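Local coordinates for ATP grasp ligase (Microcystis aeruginosa MRC, PDB 5IG9), which is an ATP-grasp ligase that probably joins a carboxylate to an amine at the expense of ATP, at residues Arg31-Val43 against Tyr72-Gly84. Numbering follows the deposited sequence.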
loop_
_atom_site.group_PDB
_atom_site.type_symbol
_atom_site.label_atom_id
_atom_site.label_comp_id
_atom_site.label_asym_id
_atom_site.label_seq_id
_atom_site.Cartn_x
_atom_site.Cartn_y
_atom_site.Cartn_z
ATOM N N ARG A 31 7.735 11.814 19.397
ATOM C CA ARG A 31 7.263 12.288 18.101
ATOM C C ARG A 31 8.304 11.974 17.033
ATOM O O ARG A 31 9.450 12.426 17.127
ATOM C CB ARG A 31 6.976 13.789 18.137
ATOM C CG ARG A 31 6.753 14.396 16.759
ATOM C CD ARG A 31 6.144 15.781 16.844
ATOM N NE ARG A 31 5.951 16.359 15.521
ATOM C CZ ARG A 31 5.187 17.417 15.275
ATOM N NH1 ARG A 31 4.541 18.008 16.268
ATOM N NH2 ARG A 31 5.063 17.879 14.038
ATOM N N PHE A 32 7.899 11.227 16.012
ATOM C CA PHE A 32 8.782 10.817 14.923
ATOM C C PHE A 32 8.310 11.495 13.640
ATOM O O PHE A 32 7.317 11.077 13.039
ATOM C CB PHE A 32 8.789 9.297 14.783
ATOM C CG PHE A 32 9.578 8.793 13.602
ATOM C CD1 PHE A 32 10.824 9.319 13.304
ATOM C CD2 PHE A 32 9.081 7.772 12.807
ATOM C CE1 PHE A 32 11.555 8.850 12.221
ATOM C CE2 PHE A 32 9.808 7.298 11.725
ATOM C CZ PHE A 32 11.045 7.838 11.433
ATOM N N ASP A 33 9.027 12.535 13.219
ATOM C CA ASP A 33 8.693 13.256 11.991
ATOM C C ASP A 33 9.274 12.490 10.812
ATOM O O ASP A 33 10.487 12.486 10.590
ATOM C CB ASP A 33 9.214 14.688 12.044
ATOM C CG ASP A 33 8.516 15.523 13.102
ATOM O OD1 ASP A 33 7.336 15.241 13.402
ATOM O OD2 ASP A 33 9.145 16.460 13.637
ATOM N N THR A 34 8.396 11.836 10.047
ATOM C CA THR A 34 8.853 10.981 8.957
ATOM C C THR A 34 9.524 11.779 7.848
ATOM O O THR A 34 10.405 11.257 7.159
ATOM C CB THR A 34 7.682 10.175 8.392
ATOM O OG1 THR A 34 6.614 11.064 8.040
ATOM C CG2 THR A 34 7.181 9.173 9.416
ATOM N N ASP A 35 9.129 13.040 7.659
ATOM C CA ASP A 35 9.725 13.839 6.594
ATOM C C ASP A 35 11.142 14.287 6.924
ATOM O O ASP A 35 11.904 14.609 6.006
ATOM C CB ASP A 35 8.847 15.051 6.286
ATOM C CG ASP A 35 8.706 15.986 7.469
ATOM O OD1 ASP A 35 8.696 15.498 8.618
ATOM O OD2 ASP A 35 8.608 17.211 7.248
ATOM N N ARG A 36 11.514 14.309 8.201
ATOM C CA ARG A 36 12.861 14.674 8.614
ATOM C C ARG A 36 13.796 13.474 8.684
ATOM O O ARG A 36 14.882 13.577 9.264
ATOM C CB ARG A 36 12.811 15.406 9.957
ATOM C CG ARG A 36 12.066 16.729 9.867
ATOM C CD ARG A 36 11.960 17.443 11.201
ATOM N NE ARG A 36 13.191 17.364 11.977
ATOM C CZ ARG A 36 13.273 16.802 13.178
ATOM N NH1 ARG A 36 12.190 16.281 13.739
ATOM N NH2 ARG A 36 14.432 16.768 13.823
ATOM N N PHE A 37 13.388 12.344 8.118
ATOM C CA PHE A 37 14.241 11.183 7.904
ATOM C C PHE A 37 14.440 11.053 6.401
ATOM O O PHE A 37 13.480 11.182 5.647
ATOM C CB PHE A 37 13.600 9.919 8.494
ATOM C CG PHE A 37 14.209 8.627 8.006
ATOM C CD1 PHE A 37 15.328 8.094 8.627
ATOM C CD2 PHE A 37 13.644 7.932 6.948
ATOM C CE1 PHE A 37 15.882 6.903 8.187
ATOM C CE2 PHE A 37 14.196 6.741 6.505
ATOM C CZ PHE A 37 15.316 6.227 7.126
ATOM N N PRO A 38 15.675 10.781 5.953
ATOM C CA PRO A 38 16.894 10.498 6.716
ATOM C C PRO A 38 17.800 11.706 6.932
ATOM O O PRO A 38 18.870 11.575 7.528
ATOM C CB PRO A 38 17.597 9.473 5.838
ATOM C CG PRO A 38 17.278 9.953 4.450
ATOM C CD PRO A 38 15.882 10.541 4.513
ATOM N N THR A 39 17.364 12.871 6.446
ATOM C CA THR A 39 18.214 14.058 6.460
ATOM C C THR A 39 18.577 14.496 7.879
ATOM O O THR A 39 19.695 14.974 8.108
ATOM C CB THR A 39 17.518 15.190 5.697
ATOM O OG1 THR A 39 17.340 14.801 4.327
ATOM C CG2 THR A 39 18.341 16.476 5.741
ATOM N N GLU A 40 17.672 14.333 8.846
ATOM C CA GLU A 40 17.959 14.815 10.197
ATOM C C GLU A 40 17.812 13.748 11.270
ATOM O O GLU A 40 18.614 13.718 12.207
ATOM C CB GLU A 40 17.040 16.012 10.526
ATOM C CG GLU A 40 17.051 17.089 9.456
ATOM C CD GLU A 40 15.987 18.140 9.664
ATOM O OE1 GLU A 40 15.704 18.483 10.833
ATOM O OE2 GLU A 40 15.428 18.618 8.653
ATOM N N VAL A 41 16.821 12.873 11.153
ATOM C CA VAL A 41 16.551 11.864 12.172
ATOM C C VAL A 41 17.339 10.604 11.850
ATOM O O VAL A 41 17.381 10.158 10.698
ATOM C CB VAL A 41 15.041 11.569 12.265
ATOM C CG1 VAL A 41 14.743 10.573 13.375
ATOM C CG2 VAL A 41 14.264 12.858 12.482
ATOM N N LYS A 42 17.985 10.037 12.867
ATOM C CA LYS A 42 18.723 8.787 12.738
ATOM C C LYS A 42 17.841 7.629 13.180
ATOM O O LYS A 42 17.305 7.640 14.293
ATOM C CB LYS A 42 20.001 8.813 13.578
ATOM C CG LYS A 42 20.987 9.900 13.204
ATOM C CD LYS A 42 21.372 9.818 11.737
ATOM C CE LYS A 42 22.831 10.187 11.533
ATOM N NZ LYS A 42 23.214 11.385 12.331
ATOM N N VAL A 43 17.702 6.631 12.315
ATOM C CA VAL A 43 16.940 5.426 12.612
ATOM C C VAL A 43 17.860 4.228 12.414
ATOM O O VAL A 43 18.482 4.084 11.355
ATOM C CB VAL A 43 15.686 5.307 11.726
ATOM C CG1 VAL A 43 14.871 4.080 12.112
ATOM C CG2 VAL A 43 14.834 6.563 11.830
ATOM N N TYR A 72 -0.335 5.530 14.152
ATOM C CA TYR A 72 -0.045 5.559 12.718
ATOM C C TYR A 72 -0.785 6.754 12.122
ATOM O O TYR A 72 -1.836 6.632 11.487
ATOM C CB TYR A 72 -0.456 4.238 12.075
ATOM C CG TYR A 72 0.052 4.017 10.671
ATOM C CD1 TYR A 72 1.401 4.149 10.369
ATOM C CD2 TYR A 72 -0.814 3.647 9.653
ATOM C CE1 TYR A 72 1.867 3.937 9.088
ATOM C CE2 TYR A 72 -0.359 3.432 8.370
ATOM C CZ TYR A 72 0.983 3.576 8.091
ATOM O OH TYR A 72 1.442 3.361 6.812
ATOM N N ARG A 73 -0.209 7.935 12.338
ATOM C CA ARG A 73 -0.892 9.207 12.054
ATOM C C ARG A 73 -0.597 9.699 10.638
ATOM O O ARG A 73 -1.438 9.570 9.744
ATOM C CB ARG A 73 -0.506 10.238 13.120
ATOM C CG ARG A 73 -0.771 11.696 12.777
ATOM C CD ARG A 73 -2.244 12.010 12.627
ATOM N NE ARG A 73 -2.427 13.413 12.273
ATOM C CZ ARG A 73 -3.599 13.967 11.989
ATOM N NH1 ARG A 73 -4.705 13.234 12.015
ATOM N NH2 ARG A 73 -3.662 15.253 11.678
ATOM N N ARG A 74 0.594 10.260 10.418
ATOM C CA ARG A 74 0.945 10.865 9.140
ATOM C C ARG A 74 2.232 10.252 8.615
ATOM O O ARG A 74 3.197 10.077 9.362
ATOM C CB ARG A 74 1.091 12.387 9.263
ATOM C CG ARG A 74 0.046 13.170 8.486
ATOM C CD ARG A 74 -1.262 12.406 8.422
ATOM N NE ARG A 74 -2.417 13.291 8.362
ATOM C CZ ARG A 74 -3.676 12.869 8.364
ATOM N NH1 ARG A 74 -3.940 11.571 8.419
ATOM N NH2 ARG A 74 -4.670 13.742 8.312
ATOM N N MET A 75 2.244 9.933 7.324
ATOM C CA MET A 75 3.365 9.239 6.697
ATOM C C MET A 75 3.874 10.082 5.532
ATOM O O MET A 75 3.342 10.003 4.422
ATOM C CB MET A 75 2.947 7.847 6.234
ATOM C CG MET A 75 2.456 6.940 7.354
ATOM S SD MET A 75 0.813 7.349 7.985
ATOM C CE MET A 75 -0.167 7.260 6.489
ATOM N N ARG A 76 4.910 10.885 5.783
ATOM C CA ARG A 76 5.515 11.703 4.739
ATOM C C ARG A 76 6.999 11.380 4.601
ATOM O O ARG A 76 7.850 12.247 4.816
ATOM C CB ARG A 76 5.309 13.188 5.039
ATOM C CG ARG A 76 3.852 13.586 5.204
ATOM C CD ARG A 76 3.055 13.264 3.954
ATOM N NE ARG A 76 1.621 13.321 4.204
ATOM C CZ ARG A 76 0.877 14.410 4.052
ATOM N NH1 ARG A 76 1.433 15.543 3.645
ATOM N NH2 ARG A 76 -0.424 14.366 4.307
ATOM N N TYR A 77 7.316 10.142 4.222
ATOM C CA TYR A 77 8.689 9.654 4.298
ATOM C C TYR A 77 9.608 10.425 3.358
ATOM O O TYR A 77 9.420 10.410 2.138
ATOM C CB TYR A 77 8.736 8.166 3.969
ATOM C CG TYR A 77 7.700 7.339 4.692
ATOM C CD1 TYR A 77 7.837 7.039 6.042
ATOM C CD2 TYR A 77 6.590 6.847 4.020
ATOM C CE1 TYR A 77 6.891 6.280 6.701
ATOM C CE2 TYR A 77 5.643 6.086 4.671
ATOM C CZ TYR A 77 5.797 5.805 6.009
ATOM O OH TYR A 77 4.852 5.046 6.657
ATOM N N GLY A 78 10.602 11.099 3.936
ATOM C CA GLY A 78 11.674 11.697 3.163
ATOM C C GLY A 78 11.326 12.932 2.366
ATOM O O GLY A 78 12.007 13.222 1.377
ATOM N N LEU A 79 10.299 13.684 2.766
ATOM C CA LEU A 79 9.927 14.867 1.994
ATOM C C LEU A 79 11.022 15.923 2.038
ATOM O O LEU A 79 11.310 16.575 1.026
ATOM C CB LEU A 79 8.612 15.446 2.506
ATOM C CG LEU A 79 7.342 14.649 2.206
ATOM C CD1 LEU A 79 6.129 15.558 2.315
ATOM C CD2 LEU A 79 7.415 14.002 0.832
ATOM N N LYS A 80 11.657 16.096 3.195
ATOM C CA LYS A 80 12.730 17.073 3.339
ATOM C C LYS A 80 14.031 16.655 2.633
ATOM O O LYS A 80 15.088 17.200 2.955
ATOM C CB LYS A 80 12.996 17.348 4.822
ATOM C CG LYS A 80 12.035 18.357 5.449
ATOM C CD LYS A 80 12.461 18.721 6.855
ATOM C CE LYS A 80 12.634 20.223 6.989
ATOM N NZ LYS A 80 11.343 20.967 6.911
ATOM N N LEU A 81 13.986 15.722 1.690
ATOM C CA LEU A 81 15.150 15.490 0.853
ATOM C C LEU A 81 15.402 16.721 -0.013
ATOM O O LEU A 81 14.451 17.330 -0.509
ATOM C CB LEU A 81 14.958 14.266 -0.039
ATOM C CG LEU A 81 15.203 12.911 0.624
ATOM C CD1 LEU A 81 14.849 11.769 -0.318
ATOM C CD2 LEU A 81 16.646 12.804 1.079
ATOM N N PRO A 82 16.661 17.118 -0.205
ATOM C CA PRO A 82 16.937 18.361 -0.934
ATOM C C PRO A 82 16.339 18.361 -2.333
ATOM O O PRO A 82 16.315 17.340 -3.025
ATOM C CB PRO A 82 18.467 18.407 -0.980
ATOM C CG PRO A 82 18.898 17.638 0.203
ATOM C CD PRO A 82 17.895 16.519 0.334
ATOM N N ASP A 83 15.859 19.535 -2.747
ATOM C CA ASP A 83 15.301 19.674 -4.086
ATOM C C ASP A 83 16.382 19.558 -5.154
ATOM O O ASP A 83 16.115 19.078 -6.263
ATOM C CB ASP A 83 14.568 21.010 -4.211
ATOM C CG ASP A 83 15.233 22.121 -3.413
ATOM O OD1 ASP A 83 15.838 21.826 -2.357
ATOM O OD2 ASP A 83 15.140 23.293 -3.838
ATOM N N GLY A 84 17.607 19.978 -4.839
ATOM C CA GLY A 84 18.671 19.979 -5.819
ATOM C C GLY A 84 19.297 18.615 -6.026
ATOM O O GLY A 84 20.376 18.491 -6.620
#
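Thr-34 and Asp-35 meet Arg-76 to Lys-80 where two loops leave the C-terminal ends of strands 29-33 and 69-72, in the parallel, Rossmann-like sheet of the pre-ATP-grasp domain. Strand 3-7 runs between those two strands, and its end is tied in through Thr-7. Thr-34 carries the join. With chi1 at 53°, its OG1 sits between the backbone N and the carbonyl carbon, where it takes the amide of Arg-76 (N to OG1, 2.8 Å) and also bonds to the carbonyl O of Thr-7. CB and CG2 lie obliquely against the Tyr-77 ring, CG2 being 4.0 Å from CE1, while helix 87-107 also packs on that tyrosine. A valine in place of Thr-34 would probably leave the Arg-76 amide without its acceptor and cost the Thr-7 carbonyl its hydroxyl partner.

Two turns, type II from Arg-76 to Leu-79 and type I from Gly-78 to Leu-81, present further amides to the same backbone. Gly-78 N reaches Thr-34 O at 3.2 Å, nearly straight at its hydrogen but from above the carbonyl plane. Lys-80 N bonds to Asp-35 O. The side chains of Lys-80 and Asp-35 run side by side, though NZ stays 4.7 Å from OD2, which bonds to Ser-9. Further along, the Lys-80 methylenes lie beside Arg-36, CD to CG 3.6 Å, and cross Glu-40. Arg-36 bridges Asp-33 through NH1 and Asp-57 through NH2; its NE makes a straight salt bridge to Glu-40 OE1, 3.0 Å away and in the guanidinium plane, yet above the plane of the carboxylate.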